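Local coordinates for protein 2-dehydro-3-deoxy-d-gluconate/2-dehydro-3-deoxy-phosphogluconate aldolase (Picrophilus torridus, PDB 4UXD) that belongs to the dihydrodipicolinate synthetase family of aldolases and related enzymes, which fold as a parallel beta/alpha barrel, at residues I136-Y139 and Y140-L144. Residues are numbered along the deposited sequence; the frame is centred on the assembly and turned at random.
Sequences IYHY and YKEIL
I143 sets its CD1 methyl over one face of the Y139 ring, 3.5 Å from the centroid and nearly along the ring normal, which meets the criteria for a CH-pi contact one helical turn apart. The approach is offset toward the rim on the hydroxyl side, since CD1 lies 3.4 Å from Y139 CE2 but farther from CG. The methyl can reach this ring because Y139 leaves the backbone with CG trans to N (chi1 173°), and the ring's OH bonds to S100 O.

Between I136 and Y140 the side chains run alongside each other: CG2 of I136 stands 3.9 Å from Y140 CD2, while I136 O lies at the edge of the same ring, in its plane. Y140 OH continues to L123 O, on the strand preceding this helix.

One pair is polar. H138 and E142 point the same way, yet ring and carboxylate are turned 82° apart, and the H138 NE2 to E142 OE1 bond is weak at 3.3 Å and 129°. Separately, the aliphatic K141 chain slants past the Y137 ring. Main-chain i to i+4 bonds run beneath all four pairs, that from Y140 N to I136 O measuring 3.0 Å.

Helix 133-144 joins strands 120-123 and 150-155 in a beta-alpha-beta unit. Y139 and Y140 thus combine apolar ring contacts with hydroxyls spent on carbonyls of the surrounding chain, whereas H138 and E142, packed on P288 of the second subunit, are only loosely coupled by their poorly aligned bond.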
loop_
_atom_site.group_PDB
_atom_site.type_symbol
_atom_site.label_atom_id
_atom_site.label_comp_id
_atom_site.label_asym_id
_atom_site.label_seq_id
_atom_site.Cartn_x
_atom_site.Cartn_y
_atom_site.Cartn_z
ATOM N N ILE A 136 -13.904 -0.330 16.071
ATOM C CA ILE A 136 -14.021 -1.768 15.930
ATOM C C ILE A 136 -14.345 -2.366 17.284
ATOM O O ILE A 136 -15.248 -3.199 17.405
ATOM C CB ILE A 136 -12.730 -2.374 15.354
ATOM C CG1 ILE A 136 -12.654 -2.076 13.854
ATOM C CG2 ILE A 136 -12.655 -3.881 15.621
ATOM C CD1 ILE A 136 -11.270 -2.223 13.261
ATOM N N TYR A 137 -13.616 -1.924 18.306
ATOM C CA TYR A 137 -13.877 -2.379 19.663
ATOM C C TYR A 137 -15.336 -2.111 20.055
ATOM O O TYR A 137 -16.073 -3.045 20.346
ATOM C CB TYR A 137 -12.934 -1.706 20.650
ATOM C CG TYR A 137 -13.314 -1.998 22.063
ATOM C CD1 TYR A 137 -12.955 -3.197 22.661
ATOM C CD2 TYR A 137 -14.069 -1.094 22.796
ATOM C CE1 TYR A 137 -13.327 -3.482 23.956
ATOM C CE2 TYR A 137 -14.444 -1.370 24.086
ATOM C CZ TYR A 137 -14.077 -2.564 24.661
ATOM O OH TYR A 137 -14.443 -2.843 25.952
ATOM N N HIS A 138 -15.749 -0.846 20.029
ATOM C CA HIS A 138 -17.104 -0.477 20.410
ATOM C C HIS A 138 -18.173 -1.270 19.622
ATOM O O HIS A 138 -19.230 -1.619 20.144
ATOM C CB HIS A 138 -17.308 1.030 20.228
ATOM C CG HIS A 138 -18.644 1.514 20.694
ATOM N ND1 HIS A 138 -19.227 2.664 20.211
ATOM C CD2 HIS A 138 -19.514 1.000 21.594
ATOM C CE1 HIS A 138 -20.401 2.839 20.797
ATOM N NE2 HIS A 138 -20.602 1.840 21.638
ATOM N N TYR A 139 -17.878 -1.587 18.375
ATOM C CA TYR A 139 -18.808 -2.360 17.570
ATOM C C TYR A 139 -18.956 -3.815 18.086
ATOM O O TYR A 139 -20.080 -4.301 18.271
ATOM C CB TYR A 139 -18.335 -2.316 16.133
ATOM C CG TYR A 139 -19.065 -3.183 15.167
ATOM C CD1 TYR A 139 -20.213 -2.737 14.536
ATOM C CD2 TYR A 139 -18.571 -4.441 14.838
ATOM C CE1 TYR A 139 -20.868 -3.527 13.617
ATOM C CE2 TYR A 139 -19.217 -5.240 13.927
ATOM C CZ TYR A 139 -20.366 -4.779 13.319
ATOM O OH TYR A 139 -20.996 -5.577 12.400
ATOM N N TYR A 140 -17.837 -4.493 18.341
ATOM C CA TYR A 140 -17.875 -5.815 18.973
ATOM C C TYR A 140 -18.464 -5.742 20.385
ATOM O O TYR A 140 -19.142 -6.661 20.839
ATOM C CB TYR A 140 -16.477 -6.441 19.041
ATOM C CG TYR A 140 -16.039 -7.125 17.768
ATOM C CD1 TYR A 140 -16.315 -8.467 17.542
ATOM C CD2 TYR A 140 -15.356 -6.421 16.790
ATOM C CE1 TYR A 140 -15.913 -9.087 16.383
ATOM C CE2 TYR A 140 -14.946 -7.028 15.627
ATOM C CZ TYR A 140 -15.220 -8.357 15.419
ATOM O OH TYR A 140 -14.797 -8.939 14.237
ATOM N N LYS A 141 -18.197 -4.640 21.072
ATOM C CA LYS A 141 -18.706 -4.431 22.417
ATOM C C LYS A 141 -20.240 -4.474 22.445
ATOM O O LYS A 141 -20.847 -5.257 23.187
ATOM C CB LYS A 141 -18.193 -3.089 22.951
ATOM C CG LYS A 141 -18.563 -2.768 24.390
ATOM C CD LYS A 141 -17.432 -1.967 25.039
ATOM C CE LYS A 141 -17.831 -1.200 26.303
ATOM N NZ LYS A 141 -19.289 -0.966 26.446
ATOM N N GLU A 142 -20.856 -3.635 21.620
ATOM C CA GLU A 142 -22.299 -3.515 21.586
ATOM C C GLU A 142 -22.936 -4.847 21.233
ATOM O O GLU A 142 -23.998 -5.208 21.741
ATOM C CB GLU A 142 -22.710 -2.454 20.566
ATOM C CG GLU A 142 -24.072 -1.832 20.812
ATOM C CD GLU A 142 -23.972 -0.446 21.433
ATOM O OE1 GLU A 142 -23.045 -0.222 22.248
ATOM O OE2 GLU A 142 -24.810 0.421 21.091
ATOM N N ILE A 143 -22.266 -5.580 20.352
ATOM C CA ILE A 143 -22.811 -6.813 19.821
ATOM C C ILE A 143 -22.717 -7.937 20.867
ATOM O O ILE A 143 -23.711 -8.608 21.171
ATOM C CB ILE A 143 -22.079 -7.196 18.520
ATOM C CG1 ILE A 143 -22.476 -6.238 17.404
ATOM C CG2 ILE A 143 -22.415 -8.599 18.086
ATOM C CD1 ILE A 143 -21.542 -6.239 16.199
ATOM N N LEU A 144 -21.520 -8.125 21.411
ATOM C CA LEU A 144 -21.275 -9.158 22.406
ATOM C C LEU A 144 -22.108 -8.945 23.668
ATOM O O LEU A 144 -22.334 -9.888 24.429
ATOM C CB LEU A 144 -19.795 -9.193 22.783
ATOM C CG LEU A 144 -18.826 -9.586 21.671
ATOM C CD1 LEU A 144 -17.387 -9.306 22.110
ATOM C CD2 LEU A 144 -18.999 -11.031 21.304
#